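Local coordinates for ecto-NAD+ glycohydrolase (CD38 molecule) (Bos taurus, PDB 3GC6), which belongs to the ADP-ribosyl cyclase family of disulfide-bonded ecto-proteins, joining a largely helical part to a part built around a parallel beta sheet, at residues A[84-89]-A[185-190]; A[104-109]-A[155-160]; A[175-178]-A[182-185]; A[113-118]-A[148-153]. The protein carries 1 engineered substitution. All coordinates share one frame; numbering follows the deposited sequence.

Contact 1. Residues A[84-89]-A[185-190]; sequences QVFWSK and RVQAPN. Engineered in segment 185-190: Q187 (natural residue Glu). With NAG (2-acetamido-2-deoxy-beta-D-glucopyranose), chain C.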
loop_
_atom_site.group_PDB
_atom_site.type_symbol
_atom_site.label_atom_id
_atom_site.label_comp_id
_atom_site.label_asym_id
_atom_site.label_seq_id
_atom_site.Cartn_x
_atom_site.Cartn_y
_atom_site.Cartn_z
ATOM N N GLN A 84 8.061 -17.061 -11.567
ATOM C CA GLN A 84 7.148 -16.671 -12.630
ATOM C C GLN A 84 6.542 -17.872 -13.357
ATOM O O GLN A 84 7.269 -18.832 -13.707
ATOM C CB GLN A 84 7.904 -15.807 -13.651
ATOM C CG GLN A 84 7.036 -15.068 -14.653
ATOM C CD GLN A 84 7.780 -13.877 -15.247
ATOM O OE1 GLN A 84 8.758 -13.385 -14.672
ATOM N NE2 GLN A 84 7.319 -13.418 -16.395
ATOM N N VAL A 85 5.219 -17.800 -13.587
ATOM C CA VAL A 85 4.475 -18.836 -14.294
ATOM C C VAL A 85 3.803 -18.266 -15.543
ATOM O O VAL A 85 3.162 -17.190 -15.477
ATOM C CB VAL A 85 3.372 -19.382 -13.386
ATOM C CG1 VAL A 85 2.476 -20.352 -14.164
ATOM C CG2 VAL A 85 4.037 -20.124 -12.191
ATOM N N PHE A 86 3.953 -18.971 -16.666
ATOM C CA PHE A 86 3.240 -18.689 -17.915
ATOM C C PHE A 86 2.240 -19.808 -18.115
ATOM O O PHE A 86 2.374 -20.894 -17.528
ATOM C CB PHE A 86 4.220 -18.712 -19.088
ATOM C CG PHE A 86 5.221 -17.612 -19.041
ATOM C CD1 PHE A 86 5.014 -16.436 -19.783
ATOM C CD2 PHE A 86 6.364 -17.728 -18.242
ATOM C CE1 PHE A 86 5.974 -15.384 -19.726
ATOM C CE2 PHE A 86 7.301 -16.699 -18.174
ATOM C CZ PHE A 86 7.111 -15.526 -18.923
ATOM N N TRP A 87 1.210 -19.545 -18.909
ATOM C CA TRP A 87 0.205 -20.580 -19.124
ATOM C C TRP A 87 -0.505 -20.314 -20.438
ATOM O O TRP A 87 -0.520 -19.186 -20.934
ATOM C CB TRP A 87 -0.793 -20.622 -17.944
ATOM C CG TRP A 87 -1.580 -19.321 -17.788
ATOM C CD1 TRP A 87 -1.215 -18.196 -17.073
ATOM C CD2 TRP A 87 -2.839 -19.022 -18.376
ATOM N NE1 TRP A 87 -2.198 -17.207 -17.183
ATOM C CE2 TRP A 87 -3.196 -17.700 -17.994
ATOM C CE3 TRP A 87 -3.706 -19.746 -19.205
ATOM C CZ2 TRP A 87 -4.398 -17.110 -18.395
ATOM C CZ3 TRP A 87 -4.895 -19.149 -19.625
ATOM C CH2 TRP A 87 -5.217 -17.837 -19.226
ATOM N N SER A 88 -1.094 -21.374 -20.987
ATOM C CA SER A 88 -1.868 -21.193 -22.209
ATOM C C SER A 88 -2.888 -22.305 -22.276
ATOM O O SER A 88 -2.518 -23.481 -22.209
ATOM C CB SER A 88 -0.928 -21.276 -23.428
ATOM O OG SER A 88 -1.602 -20.944 -24.644
ATOM N N LYS A 89 -4.167 -21.927 -22.349
ATOM C CA LYS A 89 -5.289 -22.886 -22.432
ATOM C C LYS A 89 -5.501 -23.704 -21.151
ATOM O O LYS A 89 -6.222 -24.696 -21.165
ATOM C CB LYS A 89 -5.174 -23.827 -23.642
ATOM C CG LYS A 89 -4.649 -23.176 -24.943
ATOM C CD LYS A 89 -5.530 -22.023 -25.380
ATOM C CE LYS A 89 -5.021 -21.346 -26.683
ATOM N NZ LYS A 89 -4.974 -22.243 -27.872
ATOM N N ARG A 185 2.546 -16.127 -29.401
ATOM C CA ARG A 185 2.792 -15.005 -30.311
ATOM C C ARG A 185 3.557 -13.869 -29.622
ATOM O O ARG A 185 4.412 -13.214 -30.251
ATOM C CB ARG A 185 1.448 -14.483 -30.840
ATOM C CG ARG A 185 1.550 -13.240 -31.729
ATOM C CD ARG A 185 0.162 -12.690 -32.135
ATOM N NE ARG A 185 -0.691 -12.316 -30.997
ATOM C CZ ARG A 185 -1.683 -13.089 -30.558
ATOM N NH1 ARG A 185 -1.915 -14.238 -31.177
ATOM N NH2 ARG A 185 -2.437 -12.744 -29.523
ATOM N N VAL A 186 3.264 -13.654 -28.330
ATOM C CA VAL A 186 3.770 -12.492 -27.613
ATOM C C VAL A 186 4.721 -12.848 -26.466
ATOM O O VAL A 186 5.737 -12.177 -26.258
ATOM C CB VAL A 186 2.603 -11.617 -27.048
ATOM C CG1 VAL A 186 3.170 -10.398 -26.368
ATOM C CG2 VAL A 186 1.654 -11.204 -28.161
ATOM N N GLN A 187 4.384 -13.887 -25.697
ATOM C CA GLN A 187 5.194 -14.136 -24.487
ATOM C C GLN A 187 6.464 -14.909 -24.794
ATOM O O GLN A 187 7.562 -14.416 -24.543
ATOM C CB GLN A 187 4.361 -14.817 -23.424
ATOM C CG GLN A 187 3.194 -13.928 -22.947
ATOM C CD GLN A 187 2.164 -14.666 -22.110
ATOM O OE1 GLN A 187 2.320 -15.824 -21.767
ATOM N NE2 GLN A 187 1.095 -13.945 -21.729
ATOM N N ALA A 188 6.336 -16.092 -25.386
ATOM C CA ALA A 188 7.537 -16.905 -25.634
ATOM C C ALA A 188 8.584 -16.172 -26.494
ATOM O O ALA A 188 9.753 -16.200 -26.190
ATOM C CB ALA A 188 7.167 -18.306 -26.222
ATOM N N PRO A 189 8.154 -15.480 -27.566
ATOM C CA PRO A 189 9.154 -14.830 -28.433
ATOM C C PRO A 189 9.865 -13.658 -27.765
ATOM O O PRO A 189 10.896 -13.210 -28.286
ATOM C CB PRO A 189 8.308 -14.313 -29.618
ATOM C CG PRO A 189 7.156 -15.293 -29.659
ATOM C CD PRO A 189 6.828 -15.571 -28.227
ATOM N N ASN A 190 9.314 -13.183 -26.643
ATOM C CA ASN A 190 9.883 -12.028 -25.960
ATOM C C ASN A 190 10.551 -12.384 -24.629
ATOM O O ASN A 190 10.952 -11.482 -23.895
ATOM C CB ASN A 190 8.836 -10.938 -25.776
ATOM C CG ASN A 190 8.504 -10.267 -27.072
ATOM O OD1 ASN A 190 7.360 -10.332 -27.566
ATOM N ND2 ASN A 190 9.513 -9.637 -27.661
HETATM C C1 NAG C . -7.728 -28.117 -21.620
HETATM C C2 NAG C . -8.096 -27.949 -20.138
HETATM C C3 NAG C . -9.606 -28.189 -19.954
HETATM C C4 NAG C . -10.483 -27.453 -20.978
HETATM C C5 NAG C . -9.923 -27.669 -22.382
HETATM C C6 NAG C . -10.671 -26.869 -23.464
HETATM C C7 NAG C . -6.341 -28.466 -18.498
HETATM C C8 NAG C . -5.532 -29.545 -17.848
HETATM N N2 NAG C . -7.348 -28.882 -19.289
HETATM O O3 NAG C . -9.997 -27.879 -18.632
HETATM O O4 NAG C . -11.833 -27.939 -20.910
HETATM O O5 NAG C . -8.565 -27.259 -22.383
HETATM O O6 NAG C . -10.741 -25.502 -23.108
HETATM O O7 NAG C . -6.080 -27.277 -18.289
HETATM O O HOH W 1 0.978 -16.749 -19.521
#
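F86 and Q187 touch through a ring edge and an amide oxygen: Q187 OE1 lies 3.4 Å from F86 CD1, close to the ring plane. The two side chains run past each other in opposite senses, with ring and amide planes turned by 59°. Q187, an engineered glutamine, is extended beyond CG, which carries the amide across toward the strand, while its CB lies 4.0 Å from F86 CD1.

The polar link between the segments runs through water. One molecule accepts from W87 N at 2.9 Å and donates to Q187 OE1 at 2.8 Å, so the strand backbone reaches the amide indirectly. At the amide's other end, NE2 is hydrogen-bonded to S154 OG of helix 145-159, and with both ends engaged its rotation is probably restrained.

Within this chain, strand 85-88 is an outermost strand of the parallel sheet. F86 packs on V165 and V167 of the adjacent strand 164-170, meets the ring of F157 from helix 145-159, and touches F183 of helix 182-187.

Contact 2. Residues A[104-109]-A[155-160]; sequences MTLEDT and ERFAES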
loop_
_atom_site.group_PDB
_atom_site.type_symbol
_atom_site.label_atom_id
_atom_site.label_comp_id
_atom_site.label_asym_id
_atom_site.label_seq_id
_atom_site.Cartn_x
_atom_site.Cartn_y
_atom_site.Cartn_z
ATOM N N MET A 104 3.747 -16.611 -9.321
ATOM C CA MET A 104 2.927 -15.549 -9.900
ATOM C C MET A 104 2.727 -15.695 -11.412
ATOM O O MET A 104 3.717 -15.740 -12.170
ATOM C CB MET A 104 3.508 -14.156 -9.626
ATOM C CG MET A 104 3.691 -13.865 -8.162
ATOM S SD MET A 104 4.585 -12.287 -7.887
ATOM C CE MET A 104 3.333 -11.322 -8.519
ATOM N N THR A 105 1.464 -15.793 -11.834
ATOM C CA THR A 105 1.100 -15.633 -13.248
ATOM C C THR A 105 0.983 -14.137 -13.593
ATOM O O THR A 105 1.082 -13.290 -12.702
ATOM C CB THR A 105 -0.267 -16.278 -13.597
ATOM O OG1 THR A 105 -1.313 -15.584 -12.911
ATOM C CG2 THR A 105 -0.290 -17.768 -13.177
ATOM N N LEU A 106 0.709 -13.862 -14.871
ATOM C CA LEU A 106 0.522 -12.481 -15.314
ATOM C C LEU A 106 -0.622 -11.855 -14.525
ATOM O O LEU A 106 -0.579 -10.677 -14.193
ATOM C CB LEU A 106 0.216 -12.466 -16.811
ATOM C CG LEU A 106 0.042 -11.091 -17.482
ATOM C CD1 LEU A 106 1.293 -10.261 -17.281
ATOM C CD2 LEU A 106 -0.310 -11.252 -18.959
ATOM N N GLU A 107 -1.650 -12.653 -14.239
ATOM C CA GLU A 107 -2.823 -12.146 -13.528
ATOM C C GLU A 107 -2.584 -11.958 -12.040
ATOM O O GLU A 107 -3.468 -11.487 -11.319
ATOM C CB GLU A 107 -4.022 -13.064 -13.798
ATOM C CG GLU A 107 -4.438 -13.133 -15.243
ATOM C CD GLU A 107 -3.488 -13.950 -16.130
ATOM O OE1 GLU A 107 -2.789 -14.846 -15.620
ATOM O OE2 GLU A 107 -3.456 -13.742 -17.347
ATOM N N ASP A 108 -1.375 -12.294 -11.578
ATOM C CA ASP A 108 -0.988 -12.084 -10.193
ATOM C C ASP A 108 -0.073 -10.858 -10.024
ATOM O O ASP A 108 0.362 -10.549 -8.922
ATOM C CB ASP A 108 -0.316 -13.341 -9.632
ATOM C CG ASP A 108 -1.245 -14.543 -9.614
ATOM O OD1 ASP A 108 -2.369 -14.403 -9.040
ATOM O OD2 ASP A 108 -0.863 -15.624 -10.131
ATOM N N THR A 109 0.277 -10.189 -11.138
ATOM C CA THR A 109 0.958 -8.900 -11.048
ATOM C C THR A 109 -0.092 -7.853 -10.657
ATOM O O THR A 109 -1.297 -8.107 -10.774
ATOM C CB THR A 109 1.576 -8.498 -12.419
ATOM O OG1 THR A 109 0.561 -8.344 -13.420
ATOM C CG2 THR A 109 2.595 -9.570 -12.866
ATOM N N GLU A 155 4.279 -8.742 -23.004
ATOM C CA GLU A 155 5.669 -8.464 -23.459
ATOM C C GLU A 155 6.559 -8.074 -22.317
ATOM O O GLU A 155 7.678 -8.586 -22.183
ATOM C CB GLU A 155 5.682 -7.337 -24.503
ATOM C CG GLU A 155 5.011 -7.728 -25.797
ATOM C CD GLU A 155 5.131 -6.657 -26.878
ATOM O OE1 GLU A 155 5.378 -5.486 -26.541
ATOM O OE2 GLU A 155 4.942 -6.990 -28.069
ATOM N N ARG A 156 6.084 -7.160 -21.469
ATOM C CA ARG A 156 6.935 -6.652 -20.402
ATOM C C ARG A 156 7.181 -7.765 -19.372
ATOM O O ARG A 156 8.294 -7.932 -18.878
ATOM C CB ARG A 156 6.335 -5.406 -19.779
ATOM C CG ARG A 156 6.251 -4.226 -20.765
ATOM C CD ARG A 156 7.650 -3.664 -21.054
ATOM N NE ARG A 156 8.234 -3.081 -19.847
ATOM C CZ ARG A 156 8.127 -1.791 -19.515
ATOM N NH1 ARG A 156 7.459 -0.963 -20.309
ATOM N NH2 ARG A 156 8.674 -1.337 -18.392
ATOM N N PHE A 157 6.147 -8.581 -19.117
ATOM C CA PHE A 157 6.226 -9.726 -18.186
ATOM C C PHE A 157 7.282 -10.721 -18.712
ATOM O O PHE A 157 8.142 -11.178 -17.952
ATOM C CB PHE A 157 4.822 -10.342 -18.169
ATOM C CG PHE A 157 4.638 -11.559 -17.274
ATOM C CD1 PHE A 157 4.585 -11.430 -15.882
ATOM C CD2 PHE A 157 4.330 -12.799 -17.841
ATOM C CE1 PHE A 157 4.318 -12.560 -15.065
ATOM C CE2 PHE A 157 4.069 -13.923 -17.033
ATOM C CZ PHE A 157 4.073 -13.802 -15.653
ATOM N N ALA A 158 7.280 -10.992 -20.020
ATOM C CA ALA A 158 8.226 -11.962 -20.591
ATOM C C ALA A 158 9.644 -11.388 -20.598
ATOM O O ALA A 158 10.618 -12.102 -20.290
ATOM C CB ALA A 158 7.802 -12.364 -22.012
ATOM N N GLU A 159 9.758 -10.112 -20.956
ATOM C CA GLU A 159 11.075 -9.485 -21.038
ATOM C C GLU A 159 11.794 -9.406 -19.698
ATOM O O GLU A 159 13.039 -9.378 -19.659
ATOM C CB GLU A 159 10.981 -8.094 -21.632
ATOM C CG GLU A 159 10.642 -8.094 -23.082
ATOM C CD GLU A 159 10.208 -6.696 -23.594
ATOM O OE1 GLU A 159 10.153 -5.736 -22.796
ATOM O OE2 GLU A 159 9.902 -6.596 -24.799
ATOM N N SER A 160 11.042 -9.333 -18.612
ATOM C CA SER A 160 11.667 -9.152 -17.300
ATOM C C SER A 160 11.891 -10.473 -16.552
ATOM O O SER A 160 12.461 -10.461 -15.459
ATOM C CB SER A 160 10.797 -8.212 -16.443
ATOM O OG SER A 160 9.534 -8.777 -16.252
#
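L106 lies over a face of the F157 ring: CD1 is 4.0 Å from the ring centroid, 28° off the normal, which qualifies as a CH-pi contact. This is the tight part. The same methyl is 3.6 Å from F157 CG, and L106 N comes to 3.5 Å of F157 CZ at the far end of the ring. F157 reaches this depth because its CG is anti to the backbone N (chi1 180°), sending the ring from helix 145-159 into the loop. M104 O sits near the ring plane at the edge, and T109 CG2 approaches obliquely, a looser 4.1 Å from F157 CD1. By contrast, R156 and E159, on the same helix, face the more open side.

D108 OD2 takes T105 N through its anti lone pair at 2.9 Å, with an N-H...O angle of 156°. L106 O accepts both T109 N and T109 OG1, the hydroxyl at 2.7 Å in the carbonyl plane. T109 OG1 also receives G112 N. Backbone bonds D108 N to T105 O and T109 N to L106 O mark a short 3-10 segment, 106-108, which the side-chain bonds probably steady; it runs into T109 as the N-cap of helix 110-115.

Contact 3. Residues A[175-178]-A[182-185]; sequences NAFD and IFGR. With SO4 (sulfate ion), chain G.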
loop_
_atom_site.group_PDB
_atom_site.type_symbol
_atom_site.label_atom_id
_atom_site.label_comp_id
_atom_site.label_asym_id
_atom_site.label_seq_id
_atom_site.Cartn_x
_atom_site.Cartn_y
_atom_site.Cartn_z
ATOM N N ASN A 175 -2.928 -29.709 -29.898
ATOM C CA ASN A 175 -1.699 -28.934 -29.892
ATOM C C ASN A 175 -1.552 -28.078 -28.650
ATOM O O ASN A 175 -2.151 -27.014 -28.529
ATOM C CB ASN A 175 -1.574 -28.114 -31.170
ATOM C CG ASN A 175 -1.557 -29.002 -32.405
ATOM O OD1 ASN A 175 -2.492 -28.967 -33.212
ATOM N ND2 ASN A 175 -0.539 -29.849 -32.530
ATOM N N ALA A 176 -0.733 -28.564 -27.731
ATOM C CA ALA A 176 -0.575 -27.863 -26.443
ATOM C C ALA A 176 0.079 -26.491 -26.618
ATOM O O ALA A 176 -0.129 -25.593 -25.797
ATOM C CB ALA A 176 0.243 -28.718 -25.464
ATOM N N PHE A 177 0.894 -26.333 -27.666
ATOM C CA PHE A 177 1.477 -25.033 -28.004
ATOM C C PHE A 177 0.808 -24.493 -29.259
ATOM O O PHE A 177 0.866 -25.124 -30.318
ATOM C CB PHE A 177 2.995 -25.106 -28.253
ATOM C CG PHE A 177 3.588 -23.768 -28.638
ATOM C CD1 PHE A 177 3.712 -22.758 -27.691
ATOM C CD2 PHE A 177 4.002 -23.505 -29.933
ATOM C CE1 PHE A 177 4.245 -21.502 -28.032
ATOM C CE2 PHE A 177 4.546 -22.270 -30.277
ATOM C CZ PHE A 177 4.653 -21.264 -29.337
ATOM N N ASP A 178 0.166 -23.337 -29.122
ATOM C CA ASP A 178 -0.511 -22.688 -30.248
ATOM C C ASP A 178 0.264 -21.427 -30.574
ATOM O O ASP A 178 0.312 -20.489 -29.764
ATOM C CB ASP A 178 -1.937 -22.362 -29.820
ATOM C CG ASP A 178 -2.734 -21.598 -30.873
ATOM O OD1 ASP A 178 -2.217 -21.307 -31.965
ATOM O OD2 ASP A 178 -3.901 -21.287 -30.555
ATOM N N ILE A 182 -1.701 -15.948 -27.207
ATOM C CA ILE A 182 -0.911 -14.853 -26.655
ATOM C C ILE A 182 0.436 -15.382 -26.126
ATOM O O ILE A 182 1.461 -14.720 -26.223
ATOM C CB ILE A 182 -1.681 -14.015 -25.592
ATOM C CG1 ILE A 182 -0.920 -12.733 -25.262
ATOM C CG2 ILE A 182 -2.063 -14.853 -24.347
ATOM C CD1 ILE A 182 -1.818 -11.678 -24.650
ATOM N N PHE A 183 0.415 -16.587 -25.564
ATOM C CA PHE A 183 1.661 -17.169 -25.075
ATOM C C PHE A 183 2.635 -17.406 -26.241
ATOM O O PHE A 183 3.834 -17.094 -26.177
ATOM C CB PHE A 183 1.423 -18.493 -24.325
ATOM C CG PHE A 183 2.709 -19.211 -24.006
ATOM C CD1 PHE A 183 3.591 -18.693 -23.081
ATOM C CD2 PHE A 183 3.037 -20.388 -24.661
ATOM C CE1 PHE A 183 4.808 -19.321 -22.799
ATOM C CE2 PHE A 183 4.224 -21.064 -24.386
ATOM C CZ PHE A 183 5.127 -20.526 -23.449
ATOM N N GLY A 184 2.108 -17.932 -27.337
ATOM C CA GLY A 184 2.976 -18.313 -28.452
ATOM C C GLY A 184 3.408 -17.130 -29.310
ATOM O O GLY A 184 4.478 -17.141 -29.890
ATOM N N ARG A 185 2.546 -16.127 -29.401
ATOM C CA ARG A 185 2.792 -15.005 -30.311
ATOM C C ARG A 185 3.557 -13.869 -29.622
ATOM O O ARG A 185 4.412 -13.214 -30.251
ATOM C CB ARG A 185 1.448 -14.483 -30.840
ATOM C CG ARG A 185 1.550 -13.240 -31.729
ATOM C CD ARG A 185 0.162 -12.690 -32.135
ATOM N NE ARG A 185 -0.691 -12.316 -30.997
ATOM C CZ ARG A 185 -1.683 -13.089 -30.558
ATOM N NH1 ARG A 185 -1.915 -14.238 -31.177
ATOM N NH2 ARG A 185 -2.437 -12.744 -29.523
HETATM S S SO4 G . -5.213 -17.273 -26.012
HETATM O O1 SO4 G . -4.284 -16.290 -26.568
HETATM O O2 SO4 G . -6.090 -16.592 -25.074
HETATM O O3 SO4 G . -5.983 -17.788 -27.149
HETATM O O4 SO4 G . -4.515 -18.386 -25.372
#
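S181 OG is gripped from both segments: it is hydrogen-bonded to D178 O and receives G184 N, and these two residues touch where D178 O comes within 3.7 Å of G184 CA. That one hydroxyl therefore ties the loop 175-178 to the first turn of the helix. D178 OD1 accepts M180 N, the i to i+2 bond of an Asx turn, while D178 OD2 forms a salt bridge with K89 NZ beside the end of strand 85-88.

These bonds describe a helix start: S181 directly precedes helix 182-187, and its side chain bonded to G184 N makes it the N-cap. A sulfate ion, probably from the crystallisation liquor, lies at this end, where I182 N donates to SO4 O1 at 2.7 Å with an N-H...O angle of 161°. An anion here is consistent with the partial positive charge expected at a helix N terminus.

Apart from these bonds, F177 and F183 meet rim to rim. Their planes stand at 86°, the centroids are 5.9 Å apart, and F177 CE1 touches F183 CE2 at 3.7 Å. The F183 atoms CD2 and CE2 come to the edge of the F177 ring, close to its plane. F177 CE1 also reaches G184 CA at 3.5 Å. G184 has no CB; one here would run into D178 O, and near the F177 ring would merely be tight. A chi1 of 178° swings the F177 ring away from its own N, to where K220, L221 and I224 of helix 216-227 pack on it. F183 touches F86 and S88 of strand 85-88.

Contact 4. Residues A[113-118]-A[148-153]; sequences YLADGL and VFWEVL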
loop_
_atom_site.group_PDB
_atom_site.type_symbol
_atom_site.label_atom_id
_atom_site.label_comp_id
_atom_site.label_asym_id
_atom_site.label_seq_id
_atom_site.Cartn_x
_atom_site.Cartn_y
_atom_site.Cartn_z
ATOM N N TYR A 113 -3.802 -8.244 -12.030
ATOM C CA TYR A 113 -4.843 -8.430 -11.038
ATOM C C TYR A 113 -5.971 -7.412 -11.201
ATOM O O TYR A 113 -7.160 -7.765 -11.130
ATOM C CB TYR A 113 -4.210 -8.354 -9.635
ATOM C CG TYR A 113 -5.179 -8.611 -8.499
ATOM C CD1 TYR A 113 -5.421 -9.901 -8.073
ATOM C CD2 TYR A 113 -5.821 -7.568 -7.837
ATOM C CE1 TYR A 113 -6.317 -10.153 -7.014
ATOM C CE2 TYR A 113 -6.704 -7.808 -6.773
ATOM C CZ TYR A 113 -6.950 -9.104 -6.382
ATOM O OH TYR A 113 -7.826 -9.364 -5.322
ATOM N N LEU A 114 -5.619 -6.147 -11.428
ATOM C CA LEU A 114 -6.677 -5.147 -11.640
ATOM C C LEU A 114 -7.578 -5.527 -12.823
ATOM O O LEU A 114 -8.791 -5.382 -12.745
ATOM C CB LEU A 114 -6.080 -3.772 -11.938
ATOM C CG LEU A 114 -5.842 -2.812 -10.794
ATOM C CD1 LEU A 114 -5.374 -3.476 -9.521
ATOM C CD2 LEU A 114 -4.995 -1.552 -11.236
ATOM N N ALA A 115 -6.965 -5.968 -13.933
ATOM C CA ALA A 115 -7.676 -6.085 -15.210
ATOM C C ALA A 115 -8.321 -7.443 -15.448
ATOM O O ALA A 115 -9.182 -7.573 -16.285
ATOM C CB ALA A 115 -6.686 -5.764 -16.342
ATOM N N ASP A 116 -7.932 -8.463 -14.677
ATOM C CA ASP A 116 -8.361 -9.829 -14.969
ATOM C C ASP A 116 -9.882 -9.917 -15.013
ATOM O O ASP A 116 -10.554 -9.500 -14.052
ATOM C CB ASP A 116 -7.850 -10.755 -13.856
ATOM C CG ASP A 116 -7.937 -12.241 -14.227
ATOM O OD1 ASP A 116 -8.136 -12.583 -15.396
ATOM O OD2 ASP A 116 -7.773 -13.057 -13.301
ATOM N N GLY A 117 -10.403 -10.460 -16.115
ATOM C CA GLY A 117 -11.848 -10.654 -16.243
ATOM C C GLY A 117 -12.654 -9.428 -16.617
ATOM O O GLY A 117 -13.874 -9.548 -16.843
ATOM N N LEU A 118 -12.013 -8.262 -16.695
ATOM C CA LEU A 118 -12.743 -7.039 -17.028
ATOM C C LEU A 118 -12.723 -6.737 -18.535
ATOM O O LEU A 118 -11.901 -7.284 -19.304
ATOM C CB LEU A 118 -12.189 -5.826 -16.285
ATOM C CG LEU A 118 -11.998 -6.012 -14.781
ATOM C CD1 LEU A 118 -11.566 -4.691 -14.112
ATOM C CD2 LEU A 118 -13.306 -6.523 -14.154
ATOM N N VAL A 148 -4.727 -4.829 -26.699
ATOM C CA VAL A 148 -3.409 -4.215 -26.652
ATOM C C VAL A 148 -2.843 -4.181 -25.218
ATOM O O VAL A 148 -1.647 -4.411 -24.993
ATOM C CB VAL A 148 -3.405 -2.843 -27.350
ATOM C CG1 VAL A 148 -2.102 -2.129 -27.081
ATOM C CG2 VAL A 148 -3.629 -3.075 -28.842
ATOM N N PHE A 149 -3.696 -3.946 -24.226
ATOM C CA PHE A 149 -3.251 -3.986 -22.825
ATOM C C PHE A 149 -2.599 -5.345 -22.534
ATOM O O PHE A 149 -1.480 -5.430 -21.997
ATOM C CB PHE A 149 -4.445 -3.804 -21.887
ATOM C CG PHE A 149 -4.113 -4.067 -20.453
ATOM C CD1 PHE A 149 -3.521 -3.075 -19.657
ATOM C CD2 PHE A 149 -4.374 -5.308 -19.900
ATOM C CE1 PHE A 149 -3.208 -3.342 -18.271
ATOM C CE2 PHE A 149 -4.061 -5.577 -18.551
ATOM C CZ PHE A 149 -3.492 -4.590 -17.754
ATOM N N TRP A 150 -3.304 -6.427 -22.858
ATOM C CA TRP A 150 -2.762 -7.746 -22.474
ATOM C C TRP A 150 -1.505 -8.062 -23.297
ATOM O O TRP A 150 -0.614 -8.765 -22.822
ATOM C CB TRP A 150 -3.841 -8.822 -22.619
ATOM C CG TRP A 150 -4.855 -8.698 -21.537
ATOM C CD1 TRP A 150 -6.147 -8.276 -21.672
ATOM C CD2 TRP A 150 -4.676 -9.000 -20.145
ATOM N NE1 TRP A 150 -6.791 -8.277 -20.442
ATOM C CE2 TRP A 150 -5.890 -8.713 -19.485
ATOM C CE3 TRP A 150 -3.591 -9.446 -19.379
ATOM C CZ2 TRP A 150 -6.055 -8.909 -18.090
ATOM C CZ3 TRP A 150 -3.744 -9.620 -18.014
ATOM C CH2 TRP A 150 -4.966 -9.354 -17.370
ATOM N N GLU A 151 -1.454 -7.559 -24.529
ATOM C CA GLU A 151 -0.275 -7.776 -25.373
ATOM C C GLU A 151 0.927 -7.070 -24.746
ATOM O O GLU A 151 2.000 -7.685 -24.583
ATOM C CB GLU A 151 -0.585 -7.295 -26.807
ATOM C CG GLU A 151 0.536 -6.879 -27.716
ATOM C CD GLU A 151 -0.041 -6.000 -28.852
ATOM O OE1 GLU A 151 -1.062 -6.413 -29.454
ATOM O OE2 GLU A 151 0.463 -4.890 -29.104
ATOM N N VAL A 152 0.803 -5.789 -24.389
ATOM C CA VAL A 152 1.972 -5.088 -23.895
ATOM C C VAL A 152 2.327 -5.564 -22.480
ATOM O O VAL A 152 3.510 -5.673 -22.132
ATOM C CB VAL A 152 1.825 -3.546 -23.978
ATOM C CG1 VAL A 152 0.684 -3.077 -23.159
ATOM C CG2 VAL A 152 3.160 -2.870 -23.571
ATOM N N LEU A 153 1.316 -5.853 -21.670
ATOM C CA LEU A 153 1.629 -6.398 -20.343
ATOM C C LEU A 153 2.385 -7.710 -20.493
ATOM O O LEU A 153 3.345 -7.973 -19.752
ATOM C CB LEU A 153 0.377 -6.615 -19.483
ATOM C CG LEU A 153 0.628 -6.594 -17.967
ATOM C CD1 LEU A 153 1.032 -5.182 -17.473
ATOM C CD2 LEU A 153 -0.598 -7.128 -17.241
HETATM O O HOH W 2 -9.367 -8.251 -19.045
#
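The W150 and F149 rings pack on each other and both touch A115: F149 CE2 stands 3.6 Å above the W150 plane, over its centre, while W150 CD1 lies at the F149 edge, in plane. A115 CB meets both rings obliquely, at 3.4 Å from F149 CE2 and 3.7 Å from W150 CZ2. At the indole edge, near its plane, lie A115 O, D116 N and a water. The backbone there is a type II beta turn from A115 to L118, which ends helix 110-115; L118 N is bonded to A115 O, and G117 has the positive phi (79°) usual for its third position.

F149 also belongs to an aromatic cluster, with W120 and Y68 edge-to-face and F51 meeting it at a shallow plane angle of about 20°. W150, its CG beside the backbone N (chi1 -73°), swings its six-membered ring to the turn.

The indole N-H is satisfied by the bridging water, which accepts from W150 NE1 at 2.9 Å and donates to A115 O at 2.8 Å and L118 O at 2.7 Å.

In the fold
Two helices organise the set. Contacts 2 and 4 both use helix 145-159, and L106 of the first packs on W150 and L153 of the second; contacts 1 and 3 share helix 182-187 and residue R185. Along the chain, contact 4 is nested within contact 2, and contact 2 within contact 1. Centres about 6 to 8 Å from the centre of the chain place contacts 1, 2 and 4 deep, although contact 4 is only partly buried; contact 3 lies about 13 Å out, though still buried. Across its segments contact 2 is apolar, contacts 1 and 4 add a bridging water, and contact 3 has an aromatic pair, with helix-end bonds through S181 and a sulfate beside it.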